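Local coordinates for protein heme peroxidase (Bacteroides thetaiotaomicron, PDB 2GVK) that probably acts as a heme-dependent dye-decolorizing peroxidase, using hydrogen peroxide to oxidise dyes and other substrates, at residues R57-D62 against C121-S126; M69-D74 against R78-K83; D140-F145 against G260-G265; V165-Y170 against G239-I244; N279-S284 against R291-S296. One frame throughout, in Å; residues are numbered along the deposited sequence.

Contact 1: R57-D62 against C121-S126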
# COMPACT_ATOMS: atom_id res chain seq x y z
N ARG A 57 9.59 -14.56 7.55
CA ARG A 57 9.48 -14.16 6.14
C ARG A 57 8.40 -14.95 5.41
O ARG A 57 7.77 -14.43 4.49
CB ARG A 57 10.81 -14.28 5.45
CG ARG A 57 11.78 -13.23 5.90
CD ARG A 57 13.03 -13.27 5.14
NE ARG A 57 13.96 -12.33 5.66
CZ ARG A 57 15.26 -12.29 5.36
NH1 ARG A 57 15.77 -13.14 4.48
NH2 ARG A 57 16.05 -11.38 5.94
N ASN A 58 8.17 -16.18 5.83
CA ASN A 58 7.10 -17.00 5.28
C ASN A 58 5.74 -16.44 5.70
O ASN A 58 4.84 -16.31 4.91
CB ASN A 58 7.26 -18.45 5.75
CG ASN A 58 6.17 -19.33 5.27
OD1 ASN A 58 5.82 -19.30 4.11
ND2 ASN A 58 5.63 -20.18 6.17
N ARG A 59 5.64 -16.04 6.97
CA ARG A 59 4.39 -15.54 7.52
C ARG A 59 4.07 -14.13 7.04
O ARG A 59 2.92 -13.80 6.81
CB ARG A 59 4.44 -15.56 9.05
CG ARG A 59 4.54 -16.95 9.66
CD ARG A 59 4.84 -16.87 11.16
NE ARG A 59 3.74 -16.23 11.90
CZ ARG A 59 3.82 -15.82 13.17
NH1 ARG A 59 4.94 -15.94 13.85
NH2 ARG A 59 2.76 -15.27 13.75
N PHE A 60 5.11 -13.30 6.91
CA PHE A 60 4.97 -11.86 6.59
C PHE A 60 5.93 -11.46 5.48
O PHE A 60 6.86 -10.70 5.69
CB PHE A 60 5.25 -11.04 7.83
CG PHE A 60 4.52 -11.55 9.07
CD1 PHE A 60 3.19 -11.31 9.23
CD2 PHE A 60 5.18 -12.29 10.03
CE1 PHE A 60 2.48 -11.83 10.36
CE2 PHE A 60 4.50 -12.79 11.14
CZ PHE A 60 3.14 -12.56 11.27
N PRO A 61 5.69 -11.97 4.29
CA PRO A 61 6.63 -11.79 3.19
C PRO A 61 6.83 -10.34 2.74
O PRO A 61 7.81 -10.05 2.09
CB PRO A 61 6.00 -12.62 2.06
CG PRO A 61 4.60 -12.83 2.45
CD PRO A 61 4.55 -12.82 3.92
N ASP A 62 5.92 -9.45 3.10
CA ASP A 62 6.03 -8.06 2.67
C ASP A 62 6.51 -7.13 3.77
O ASP A 62 6.59 -5.91 3.56
CB ASP A 62 4.69 -7.58 2.15
CG ASP A 62 4.28 -8.30 0.89
OD1 ASP A 62 5.15 -8.93 0.24
OD2 ASP A 62 3.10 -8.20 0.52
N CYS A 121 9.23 -7.48 15.24
CA CYS A 121 10.50 -7.45 15.96
C CYS A 121 10.28 -7.99 17.34
O CYS A 121 11.08 -8.80 17.84
CB CYS A 121 11.07 -6.04 16.03
SG CYS A 121 11.42 -5.29 14.38
N PHE A 122 9.20 -7.56 17.99
CA PHE A 122 8.87 -8.07 19.32
C PHE A 122 8.70 -9.57 19.30
O PHE A 122 9.20 -10.26 20.16
CB PHE A 122 7.57 -7.42 19.86
CG PHE A 122 6.95 -8.18 20.98
CD1 PHE A 122 7.47 -8.12 22.25
CD2 PHE A 122 5.89 -9.06 20.74
CE1 PHE A 122 6.94 -8.88 23.26
CE2 PHE A 122 5.33 -9.80 21.77
CZ PHE A 122 5.88 -9.73 23.03
N GLU A 123 8.00 -10.08 18.31
CA GLU A 123 7.73 -11.52 18.23
C GLU A 123 9.06 -12.31 18.25
O GLU A 123 9.25 -13.23 19.05
CB GLU A 123 6.93 -11.83 16.95
CG GLU A 123 6.75 -13.31 16.65
CD GLU A 123 5.65 -13.92 17.43
OE1 GLU A 123 5.30 -13.36 18.50
OE2 GLU A 123 5.08 -14.94 16.96
N PHE A 124 9.96 -11.93 17.37
CA PHE A 124 11.25 -12.58 17.26
C PHE A 124 12.03 -12.46 18.57
O PHE A 124 12.56 -13.43 19.09
CB PHE A 124 12.04 -11.95 16.10
CG PHE A 124 13.22 -12.78 15.62
CD1 PHE A 124 14.44 -12.69 16.25
CD2 PHE A 124 13.09 -13.65 14.51
CE1 PHE A 124 15.53 -13.42 15.79
CE2 PHE A 124 14.16 -14.35 14.06
CZ PHE A 124 15.39 -14.24 14.68
N ALA A 125 12.07 -11.25 19.12
CA ALA A 125 12.79 -11.01 20.34
C ALA A 125 12.23 -11.82 21.52
O ALA A 125 12.99 -12.27 22.37
CB ALA A 125 12.80 -9.51 20.66
N SER A 126 10.91 -12.02 21.57
CA SER A 126 10.30 -12.77 22.65
C SER A 126 10.73 -14.25 22.58
O SER A 126 10.93 -14.88 23.61
CB SER A 126 8.76 -12.63 22.62
OG SER A 126 8.18 -13.39 21.58
O HOH W 1 2.03 -14.94 16.68
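Arg59 and Glu123 face each other across two helices whose backbones stay well apart, with Arg59 CA and Glu123 CA 11.9 Å from one another, so that two long, oppositely charged side chains must span the gap. Arg59 is modelled in two conformers, and in one of them its NH1 donates to Glu123 OE2 at 3.3 Å, a salt bridge that is long but straight and probably not permanent. The carboxylate oxygen lies at the edge of the guanidinium, in its plane, and is met on its anti side, somewhat out of the carboxylate plane. The two flat groups are nonetheless turned 61° against each other. A bend at chi3 (64°) swings the arginine's end across, and Phe60 CE2 lies 3.6 Å above one guanidinium face. In this same conformer water 1 closes a small ring, accepting from Arg59 NH2 at 3.0 Å and donating to Glu123 OE2 at 3.1 Å. Helices 38-59 and 118-131 are probably the two helices of a ferredoxin-like half of the fold, and here they meet other subunits. Both side chains have their stronger polar partners there: Arg59 NE forms a salt bridge with Asp149 of the second subunit, and Glu123 OE1 is hydrogen-bonded to Tyr147 OH of the third. Were Glu123 an alanine, Arg59 NH1 would probably lose its carboxylate and Tyr147 of the third subunit would be left without this partner. Glutamate suits the place because its two oxygens can serve the arginine and the neighbouring phenol separately.

Contact 2: M69-D74 against R78-K83. With EDO (1,2-ethanediol), chain I.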
# COMPACT_ATOMS: atom_id res chain seq x y z
N MSE A 69 22.81 -11.67 14.12
CA MSE A 69 23.31 -12.15 15.38
C MSE A 69 24.82 -12.10 15.36
O MSE A 69 25.45 -12.64 14.45
CB MSE A 69 22.86 -13.59 15.58
CG MSE A 69 23.33 -14.23 16.88
SE MSE A 69 22.75 -16.10 16.99
CE MSE A 69 23.32 -16.43 18.83
N GLY A 70 25.40 -11.48 16.37
CA GLY A 70 26.84 -11.35 16.47
C GLY A 70 27.37 -11.72 17.83
O GLY A 70 26.63 -11.70 18.83
N PHE A 71 28.67 -11.99 17.88
CA PHE A 71 29.36 -12.43 19.10
C PHE A 71 30.51 -11.51 19.46
O PHE A 71 31.33 -11.18 18.62
CB PHE A 71 29.91 -13.86 18.91
CG PHE A 71 28.88 -14.85 18.50
CD1 PHE A 71 28.51 -14.97 17.17
CD2 PHE A 71 28.21 -15.61 19.43
CE1 PHE A 71 27.50 -15.84 16.79
CE2 PHE A 71 27.19 -16.51 19.03
CZ PHE A 71 26.86 -16.62 17.73
N GLY A 72 30.62 -11.20 20.76
CA GLY A 72 31.75 -10.45 21.29
C GLY A 72 33.03 -11.28 21.27
O GLY A 72 32.99 -12.49 21.16
N ALA A 73 34.16 -10.61 21.40
CA ALA A 73 35.44 -11.27 21.25
C ALA A 73 35.67 -12.32 22.34
O ALA A 73 36.01 -13.48 22.04
CB ALA A 73 36.56 -10.26 21.24
N ASP A 74 35.48 -11.93 23.60
CA ASP A 74 35.67 -12.88 24.71
C ASP A 74 34.66 -14.01 24.63
O ASP A 74 35.01 -15.18 24.86
CB ASP A 74 35.54 -12.18 26.06
CG ASP A 74 36.74 -11.30 26.40
OD1 ASP A 74 37.77 -11.34 25.67
OD2 ASP A 74 36.65 -10.58 27.41
N ARG A 78 35.06 -18.19 24.50
CA ARG A 78 34.41 -19.01 25.52
C ARG A 78 33.48 -20.06 24.91
O ARG A 78 33.54 -21.24 25.28
CB ARG A 78 33.60 -18.16 26.48
CG ARG A 78 32.78 -19.01 27.43
CD ARG A 78 31.86 -18.23 28.30
NE ARG A 78 30.95 -19.13 29.01
CZ ARG A 78 29.98 -18.71 29.82
NH1 ARG A 78 29.83 -17.42 30.04
NH2 ARG A 78 29.19 -19.59 30.42
N LEU A 79 32.64 -19.63 23.98
CA LEU A 79 31.64 -20.50 23.40
C LEU A 79 32.21 -21.51 22.43
O LEU A 79 31.74 -22.65 22.37
CB LEU A 79 30.56 -19.68 22.67
CG LEU A 79 29.68 -18.75 23.52
CD1 LEU A 79 29.01 -17.72 22.67
CD2 LEU A 79 28.65 -19.60 24.29
N PHE A 80 33.18 -21.06 21.62
CA PHE A 80 33.66 -21.81 20.46
C PHE A 80 35.19 -21.87 20.43
O PHE A 80 35.82 -21.38 19.50
CB PHE A 80 33.15 -21.14 19.16
CG PHE A 80 31.67 -20.76 19.19
CD1 PHE A 80 30.71 -21.72 19.36
CD2 PHE A 80 31.27 -19.43 19.03
CE1 PHE A 80 29.34 -21.38 19.41
CE2 PHE A 80 29.92 -19.09 19.06
CZ PHE A 80 28.97 -20.08 19.26
N PRO A 81 35.79 -22.51 21.43
CA PRO A 81 37.26 -22.55 21.54
C PRO A 81 37.99 -23.22 20.36
O PRO A 81 39.18 -22.97 20.16
CB PRO A 81 37.48 -23.36 22.81
CG PRO A 81 36.22 -24.14 22.99
CD PRO A 81 35.14 -23.27 22.49
N ASP A 82 37.31 -24.06 19.61
CA ASP A 82 37.99 -24.85 18.57
C ASP A 82 37.63 -24.44 17.14
O ASP A 82 38.03 -25.10 16.19
CB ASP A 82 37.70 -26.34 18.77
CG ASP A 82 38.48 -26.94 19.95
OD1 ASP A 82 38.91 -26.16 20.84
OD2 ASP A 82 38.70 -28.15 19.96
N LYS A 83 36.97 -23.30 16.99
CA LYS A 83 36.47 -22.85 15.69
C LYS A 83 37.41 -21.85 15.03
O LYS A 83 37.10 -21.33 13.94
CB LYS A 83 35.08 -22.23 15.85
CG LYS A 83 33.98 -23.25 16.01
CD LYS A 83 33.68 -23.96 14.68
CE LYS A 83 32.48 -24.92 14.82
NZ LYS A 83 32.81 -26.13 15.62
C1 EDO I . 34.53 -8.52 25.55
O1 EDO I . 35.29 -9.11 24.49
C2 EDO I . 33.56 -7.43 25.01
O2 EDO I . 32.65 -8.00 24.04
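Arg78 N donates to Asp74 O at 3.0 Å with an N-H...O angle of 158°, in the carbonyl plane: this is the i to i+4 bond of the short helix 73-79. At the opening of that helix Asp74 N has no earlier helical carbonyl to meet, and O1 of a 1,2-ethanediol, probably from the crystallisation liquor, accepts from Asp74 N at 3.0 Å. Gly72 holds the N-cap position, and the diol lies against its CA.

The apolar side of the contact centres on Phe71. Its ring takes the edge of Phe80 over one face in a T-shaped pair, centroids 5.4 Å apart and planes at 80°, with Phe80 CE2 coming to 3.8 Å from Phe71 CE2. The methyl Leu79 CD1 adds a second touch, 3.9 Å from Phe71 CD2. Phe71 CG stands anti to its carbonyl carbon (chi1 -55°), which points the ring at the helix end. While the edge of Phe80 goes to Phe71, Leu79 CB rests 3.5 Å above the centre of one Phe80 face. Two flat rings and a branched leucine suit so buried a position. Arg78 sends its extended chain elsewhere, to Thr33 O. Strand 66-72 turning straight into helix 73-79, whose exit folds back on the strand's last aromatic, is a strand-turn-helix, placed where this strand of the N-terminal half borders strand 296-306 of the other half.

Contact 3: D140-F145 against G260-G265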
# COMPACT_ATOMS: atom_id res chain seq x y z
N ASP A 140 21.94 -4.01 27.29
CA ASP A 140 21.17 -2.89 26.75
C ASP A 140 20.11 -3.37 25.80
O ASP A 140 20.32 -4.33 25.05
CB ASP A 140 22.08 -1.90 26.00
CG ASP A 140 21.31 -0.70 25.49
OD1 ASP A 140 20.87 0.11 26.33
OD2 ASP A 140 20.99 -0.64 24.25
N GLU A 141 18.95 -2.74 25.87
CA GLU A 141 17.93 -2.85 24.82
C GLU A 141 17.50 -1.47 24.42
O GLU A 141 17.14 -0.65 25.27
CB GLU A 141 16.71 -3.65 25.28
CG GLU A 141 15.64 -3.81 24.21
CD GLU A 141 14.55 -4.84 24.57
OE1 GLU A 141 14.80 -5.71 25.44
OE2 GLU A 141 13.43 -4.74 24.01
N THR A 142 17.62 -1.18 23.14
CA THR A 142 17.20 0.10 22.60
C THR A 142 16.26 -0.13 21.44
O THR A 142 16.50 -0.99 20.56
CB THR A 142 18.42 0.93 22.13
OG1 THR A 142 19.30 1.17 23.25
CG2 THR A 142 17.98 2.27 21.57
N HIS A 143 15.17 0.63 21.43
CA HIS A 143 14.22 0.59 20.34
C HIS A 143 14.38 1.81 19.48
O HIS A 143 14.39 2.92 19.99
CB HIS A 143 12.80 0.53 20.87
CG HIS A 143 12.54 -0.64 21.74
ND1 HIS A 143 11.45 -0.71 22.58
CD2 HIS A 143 13.25 -1.77 21.95
CE1 HIS A 143 11.49 -1.85 23.25
NE2 HIS A 143 12.57 -2.51 22.89
N GLY A 144 14.48 1.60 18.19
CA GLY A 144 14.66 2.71 17.24
C GLY A 144 13.55 2.77 16.22
O GLY A 144 12.70 1.88 16.12
N PHE A 145 13.53 3.86 15.46
CA PHE A 145 12.50 4.08 14.46
C PHE A 145 13.07 4.87 13.32
O PHE A 145 13.97 5.69 13.53
CB PHE A 145 11.31 4.85 15.06
CG PHE A 145 11.70 6.13 15.75
CD1 PHE A 145 12.07 6.14 17.07
CD2 PHE A 145 11.75 7.33 15.04
CE1 PHE A 145 12.48 7.31 17.69
CE2 PHE A 145 12.13 8.48 15.64
CZ PHE A 145 12.50 8.48 16.96
N GLY A 260 18.75 10.35 21.21
CA GLY A 260 19.96 9.61 20.86
C GLY A 260 20.01 9.03 19.46
O GLY A 260 19.03 9.02 18.73
N THR A 261 21.22 8.61 19.09
CA THR A 261 21.48 7.90 17.86
C THR A 261 22.14 6.58 18.22
O THR A 261 23.12 6.55 18.98
CB THR A 261 22.44 8.70 16.95
OG1 THR A 261 21.77 9.85 16.44
CG2 THR A 261 22.92 7.85 15.80
N TYR A 262 21.60 5.48 17.71
CA TYR A 262 22.23 4.20 17.87
C TYR A 262 23.01 3.90 16.60
O TYR A 262 22.42 3.64 15.54
CB TYR A 262 21.17 3.10 18.15
CG TYR A 262 21.74 1.86 18.82
CD1 TYR A 262 22.52 0.96 18.11
CD2 TYR A 262 21.51 1.60 20.18
CE1 TYR A 262 23.07 -0.14 18.71
CE2 TYR A 262 22.06 0.48 20.79
CZ TYR A 262 22.86 -0.37 20.04
OH TYR A 262 23.41 -1.51 20.61
N PHE A 263 24.32 4.06 16.68
CA PHE A 263 25.20 3.77 15.57
C PHE A 263 25.43 2.30 15.46
O PHE A 263 25.75 1.62 16.46
CB PHE A 263 26.55 4.47 15.76
CG PHE A 263 27.58 4.05 14.76
CD1 PHE A 263 27.59 4.58 13.50
CD2 PHE A 263 28.47 3.04 15.06
CE1 PHE A 263 28.54 4.13 12.53
CE2 PHE A 263 29.41 2.60 14.08
CZ PHE A 263 29.43 3.17 12.84
N ILE A 264 25.30 1.77 14.24
CA ILE A 264 25.68 0.41 13.97
C ILE A 264 26.34 0.37 12.57
O ILE A 264 25.79 0.90 11.61
CB ILE A 264 24.47 -0.56 14.07
CG1 ILE A 264 24.90 -1.98 13.82
CG2 ILE A 264 23.35 -0.14 13.10
CD1 ILE A 264 23.93 -2.99 14.31
N GLY A 265 27.54 -0.19 12.51
CA GLY A 265 28.33 -0.21 11.30
C GLY A 265 28.86 -1.60 11.02
O GLY A 265 29.55 -2.19 11.87
O HOH W 2 21.64 -2.47 22.46
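Thr142 comes obliquely against the Tyr262 ring: Thr142 CB lies 3.7 Å from Tyr262 CD2, and the threonine hydroxyl OG1 is 3.8 Å from Tyr262 CE2. Next to this pair, Asp140 and Tyr262 point toward each other from opposite directions, Asp140 OD2 lying in the ring plane at the edge, 3.8 Å from Tyr262 CE2, with carboxylate and ring planes only 22° apart. No direct hydrogen bond joins residues 140-145 to 260-265. Water 2 does so instead, lying 2.6 Å from Asp140 OD2 and 2.7 Å from Tyr262 OH, and the phenol is thus linked to the acid through one bound water.

What holds the acid is the next shell. Thr142 OG1 donates to Asp140 OD2 at 2.7 Å on the syn lone pair, a bond allowed because the two residues sit two apart on one strand face. Thr142 keeps this hydroxyl beside its backbone N (chi1 -60°), and Asp140 OD1 forms a salt bridge with Lys192. Tyr262 itself stacks on Phe27. A beta-branched threonine combines a donor for the acid with a carbon surface for the ring, while tyrosine offers both a flat side and a polar end. On the other face of the same strand His143 NE2 donates to Glu141 OE2 at 2.6 Å. Strands 136-145 and 258-267 come from the two halves of the chain, and side chains crossing between them in this way belong to the interior of the beta-barrel of dye-decolorizing peroxidases.

Contact 4: V165-Y170 against G239-I244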
# COMPACT_ATOMS: atom_id res chain seq x y z
N VAL A 165 24.17 1.64 -5.58
CA VAL A 165 23.97 2.17 -6.97
C VAL A 165 25.13 1.79 -7.92
O VAL A 165 24.93 1.04 -8.87
CB VAL A 165 23.72 3.71 -6.99
CG1 VAL A 165 23.58 4.21 -8.41
CG2 VAL A 165 22.46 4.06 -6.17
N ASP A 166 26.31 2.35 -7.68
CA ASP A 166 27.48 2.00 -8.49
C ASP A 166 28.54 1.26 -7.69
O ASP A 166 29.68 1.09 -8.15
CB ASP A 166 28.06 3.24 -9.17
CG ASP A 166 28.51 4.30 -8.20
OD1 ASP A 166 28.37 4.13 -6.96
OD2 ASP A 166 29.03 5.33 -8.68
N GLU A 167 28.16 0.80 -6.52
CA GLU A 167 28.98 -0.04 -5.69
C GLU A 167 28.11 -1.06 -4.98
O GLU A 167 26.95 -0.80 -4.68
CB GLU A 167 29.75 0.79 -4.68
CG GLU A 167 30.93 1.54 -5.27
CD GLU A 167 31.79 2.20 -4.22
OE1 GLU A 167 31.22 2.87 -3.30
OE2 GLU A 167 33.05 2.06 -4.31
N ASN A 168 28.70 -2.20 -4.65
CA ASN A 168 27.99 -3.28 -3.99
C ASN A 168 28.25 -3.26 -2.50
O ASN A 168 29.38 -3.45 -2.07
CB ASN A 168 28.46 -4.61 -4.58
CG ASN A 168 27.97 -5.81 -3.81
OD1 ASN A 168 27.01 -5.74 -3.05
ND2 ASN A 168 28.60 -6.94 -4.06
N PRO A 169 27.21 -3.03 -1.71
CA PRO A 169 27.44 -2.90 -0.26
C PRO A 169 28.03 -4.16 0.38
O PRO A 169 28.76 -4.06 1.35
CB PRO A 169 26.05 -2.61 0.30
CG PRO A 169 25.10 -3.05 -0.77
CD PRO A 169 25.79 -2.89 -2.06
N TYR A 170 27.74 -5.33 -0.19
CA TYR A 170 28.34 -6.59 0.35
C TYR A 170 29.86 -6.61 0.26
O TYR A 170 30.53 -7.20 1.10
CB TYR A 170 27.76 -7.82 -0.35
CG TYR A 170 26.36 -8.07 0.01
CD1 TYR A 170 26.03 -8.66 1.22
CD2 TYR A 170 25.32 -7.66 -0.81
CE1 TYR A 170 24.75 -8.85 1.59
CE2 TYR A 170 24.02 -7.84 -0.45
CZ TYR A 170 23.73 -8.45 0.74
OH TYR A 170 22.41 -8.66 1.12
N GLY A 239 38.37 7.57 2.94
CA GLY A 239 38.98 7.64 1.63
C GLY A 239 39.52 6.32 1.14
O GLY A 239 39.36 5.29 1.81
N ASP A 240 40.15 6.34 -0.04
CA ASP A 240 40.75 5.12 -0.68
C ASP A 240 39.71 4.01 -0.91
O ASP A 240 40.06 2.82 -0.96
CB ASP A 240 41.93 4.59 0.14
CG ASP A 240 43.17 5.51 0.07
OD1 ASP A 240 43.08 6.62 -0.53
OD2 ASP A 240 44.25 5.10 0.62
N ASP A 241 38.45 4.41 -1.11
CA ASP A 241 37.36 3.47 -1.29
C ASP A 241 37.31 2.42 -0.14
O ASP A 241 37.12 1.23 -0.36
CB ASP A 241 37.46 2.77 -2.63
CG ASP A 241 36.11 2.26 -3.13
OD1 ASP A 241 35.07 2.87 -2.77
OD2 ASP A 241 36.10 1.23 -3.87
N LEU A 242 37.57 2.89 1.07
CA LEU A 242 37.39 2.09 2.26
C LEU A 242 36.10 2.56 2.92
O LEU A 242 35.98 3.72 3.30
CB LEU A 242 38.55 2.28 3.19
CG LEU A 242 39.90 1.79 2.66
CD1 LEU A 242 40.99 2.20 3.59
CD2 LEU A 242 39.89 0.29 2.47
N LYS A 243 35.13 1.66 3.02
CA LYS A 243 33.79 2.02 3.44
C LYS A 243 33.19 0.96 4.28
O LYS A 243 33.59 -0.21 4.20
CB LYS A 243 32.89 2.24 2.21
CG LYS A 243 33.44 3.22 1.23
CD LYS A 243 32.48 3.53 0.11
CE LYS A 243 33.04 4.63 -0.80
NZ LYS A 243 32.12 4.96 -1.89
N ILE A 244 32.21 1.36 5.09
CA ILE A 244 31.40 0.43 5.82
C ILE A 244 29.91 0.71 5.52
O ILE A 244 29.59 1.65 4.79
CB ILE A 244 31.66 0.53 7.34
CG1 ILE A 244 31.06 1.83 7.92
CG2 ILE A 244 33.15 0.44 7.61
CD1 ILE A 244 31.20 1.95 9.44
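Glu167 meets two residues with the two oxygens of one carboxylate, through a bond to Lys243 and a close approach to Asp241. On the bonded side, Lys243 NZ donates to Glu167 OE1 at 2.7 Å in a salt bridge, on the syn side of that oxygen but tilted out of the carboxylate plane. The lysine chain is extended beyond CG and meets the glutamate at about a right angle. Phe172 lies against Glu167, Asp241 and Lys243, giving the polar cluster an apolar floor.

The other side is the exposed one. There Asp241, on a turn with positive phi, brings its carboxylate up from the opposite direction and nearly coplanar, with Asp241 OD1 2.7 Å from Glu167 OE2. A long ion pair of 3.7 Å joins Lys243 NZ to Asp241 OD1, so one ammonium group lies close to both acids. With an alanine at position 167, Lys243 would probably lose its short salt bridge and keep the long pair to Asp241.

Asn168 next door caps helix 169-173, its OD1 accepting from Tyr170 N at 3.0 Å. Two carboxylates this near each other suggest that one probably holds a proton, while the shared lysine would ease whatever negative charge remains.

Contact 5: N279-S284 against R291-S296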
# COMPACT_ATOMS: atom_id res chain seq x y z
N ASN A 279 39.73 9.07 13.27
CA ASN A 279 39.50 10.36 12.64
C ASN A 279 38.51 11.22 13.44
O ASN A 279 38.64 12.44 13.49
CB ASN A 279 38.96 10.19 11.21
CG ASN A 279 40.04 9.81 10.21
OD1 ASN A 279 41.18 9.53 10.57
ND2 ASN A 279 39.67 9.80 8.94
N MSE A 280 37.49 10.58 14.01
CA MSE A 280 36.46 11.31 14.75
C MSE A 280 36.94 11.77 16.10
O MSE A 280 36.78 12.96 16.46
CB MSE A 280 35.24 10.42 14.96
CG MSE A 280 34.47 10.13 13.70
SE MSE A 280 33.12 8.77 14.03
CE MSE A 280 31.98 9.82 15.34
N PHE A 281 37.54 10.86 16.87
CA PHE A 281 37.82 11.12 18.29
C PHE A 281 39.19 11.69 18.55
O PHE A 281 39.37 12.45 19.49
CB PHE A 281 37.59 9.84 19.11
CG PHE A 281 36.13 9.49 19.27
CD1 PHE A 281 35.46 8.79 18.27
CD2 PHE A 281 35.42 9.90 20.38
CE1 PHE A 281 34.13 8.49 18.40
CE2 PHE A 281 34.10 9.60 20.53
CZ PHE A 281 33.43 8.92 19.52
N ILE A 282 40.17 11.29 17.75
CA ILE A 282 41.53 11.84 17.87
C ILE A 282 41.72 12.99 16.89
O ILE A 282 42.26 14.07 17.26
CB ILE A 282 42.60 10.78 17.61
CG1 ILE A 282 42.37 9.55 18.50
CG2 ILE A 282 44.00 11.36 17.83
CD1 ILE A 282 42.37 9.87 19.99
N GLY A 283 41.28 12.78 15.66
CA GLY A 283 41.43 13.75 14.59
C GLY A 283 42.56 13.37 13.65
O GLY A 283 43.61 12.86 14.07
N SER A 284 42.33 13.61 12.37
CA SER A 284 43.36 13.52 11.36
C SER A 284 43.42 14.84 10.62
O SER A 284 42.52 15.14 9.87
CB SER A 284 43.05 12.41 10.38
OG SER A 284 44.03 12.34 9.36
N ARG A 291 33.18 17.46 14.38
CA ARG A 291 32.45 18.55 15.01
C ARG A 291 31.12 18.06 15.62
O ARG A 291 30.63 18.62 16.58
CB ARG A 291 32.20 19.65 14.00
CG ARG A 291 31.39 20.75 14.49
CD ARG A 291 32.18 21.81 15.23
NE ARG A 291 31.40 23.03 15.27
CZ ARG A 291 30.72 23.46 16.32
NH1 ARG A 291 30.87 22.90 17.50
NH2 ARG A 291 29.93 24.53 16.19
N LEU A 292 30.56 17.01 15.06
CA LEU A 292 29.30 16.46 15.58
C LEU A 292 29.47 15.91 16.98
O LEU A 292 28.50 15.85 17.74
CB LEU A 292 28.74 15.39 14.65
CG LEU A 292 27.35 14.83 14.99
CD1 LEU A 292 26.31 15.94 15.18
CD2 LEU A 292 26.91 13.87 13.94
N LEU A 293 30.70 15.58 17.36
CA LEU A 293 30.95 15.13 18.74
C LEU A 293 30.82 16.26 19.77
O LEU A 293 30.70 16.00 20.95
CB LEU A 293 32.32 14.47 18.86
CG LEU A 293 32.49 13.14 18.12
CD1 LEU A 293 33.93 12.64 18.25
CD2 LEU A 293 31.53 12.08 18.62
N ASP A 294 30.75 17.51 19.31
CA ASP A 294 30.47 18.62 20.20
C ASP A 294 28.99 18.59 20.64
O ASP A 294 28.59 19.32 21.52
CB ASP A 294 30.79 19.96 19.52
CG ASP A 294 32.31 20.15 19.25
OD1 ASP A 294 33.15 19.45 19.87
OD2 ASP A 294 32.65 20.99 18.40
N PHE A 295 28.19 17.73 20.00
CA PHE A 295 26.76 17.64 20.29
C PHE A 295 26.31 16.23 20.58
O PHE A 295 25.11 15.98 20.76
CB PHE A 295 25.96 18.20 19.11
CG PHE A 295 26.30 19.58 18.76
CD1 PHE A 295 25.68 20.64 19.38
CD2 PHE A 295 27.29 19.84 17.81
CE1 PHE A 295 26.03 21.94 19.07
CE2 PHE A 295 27.65 21.13 17.51
CZ PHE A 295 27.01 22.18 18.13
N SER A 296 27.27 15.31 20.65
CA SER A 296 26.98 13.88 20.75
C SER A 296 27.99 13.17 21.64
O SER A 296 29.18 13.19 21.35
CB SER A 296 27.02 13.23 19.34
OG SER A 296 26.36 14.02 18.38
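Leu293, which the contact covers most of all, drives its branched end between Met280 and Phe281 on the end of helix 270-281. Its methyl CD1 sits 3.7 Å from the centroid of the Phe281 ring and 9° off the ring normal, a CH-pi contact almost squarely over one face. The other methyl, CD2, reaches toward the far rim, 3.8 Å from Phe281 CZ. Leu293 CG stands anti to its carbonyl carbon (chi1 -67°), which turns it toward the helix. A leucine fits because its two branches can serve two neighbours at once.

Met280, present as selenomethionine, supplies the second wall. Its chain bends at chi3 (64°) and curls the CE methyl to 4.0 Å from Leu293 CD2, and the flexible chain, with selenium in place of sulfur, can follow the leucine's outline. The backbone joins in too, with Met280 O 3.4 Å from Leu293 CD1. Tyr193 of strand 186-195 packs on Met280, Phe281 and Leu293, which places the cluster between sheet and helix. In the C-terminal ferredoxin-like half, helix 270-281 is probably the second of the motif's two core helices, and this 3-10 segment leads from it into the last strand, 296-306.

The 3-10 segment is also held by bonds of its own. In one of two modelled conformers, Arg291 NH1 meets Asp294 OD2 at 2.8 Å in a salt bridge, in the guanidinium plane and on the anti lone pair. Leu292 O accepts twice, from Phe295 N at 3.0 Å and from Ser296 OG at 2.9 Å, the two donors arriving from opposite faces of its plane.

The five contacts are spread through both ferredoxin-like halves. Contacts 1 and 2 lie in the N-terminal half, contacts 4 and 5 in the C-terminal half, and contact 3 joins the halves. Contacts 1 and 5 lie on opposite sides of the chain's centre, about 37 Å apart between centres. Contacts 3 and 4 meet directly, Phe263 CZ lying 4.0 Å from Ile244 CD1. Contacts 1 and 3 both reach the third subunit. In the second subunit, contact 1 touches Asp158 and Gly159, part of the family's GXXDG motif, probably near its heme pocket. The side chain of Arg78 in contact 2 is about 10 Å from the bound sodium ion.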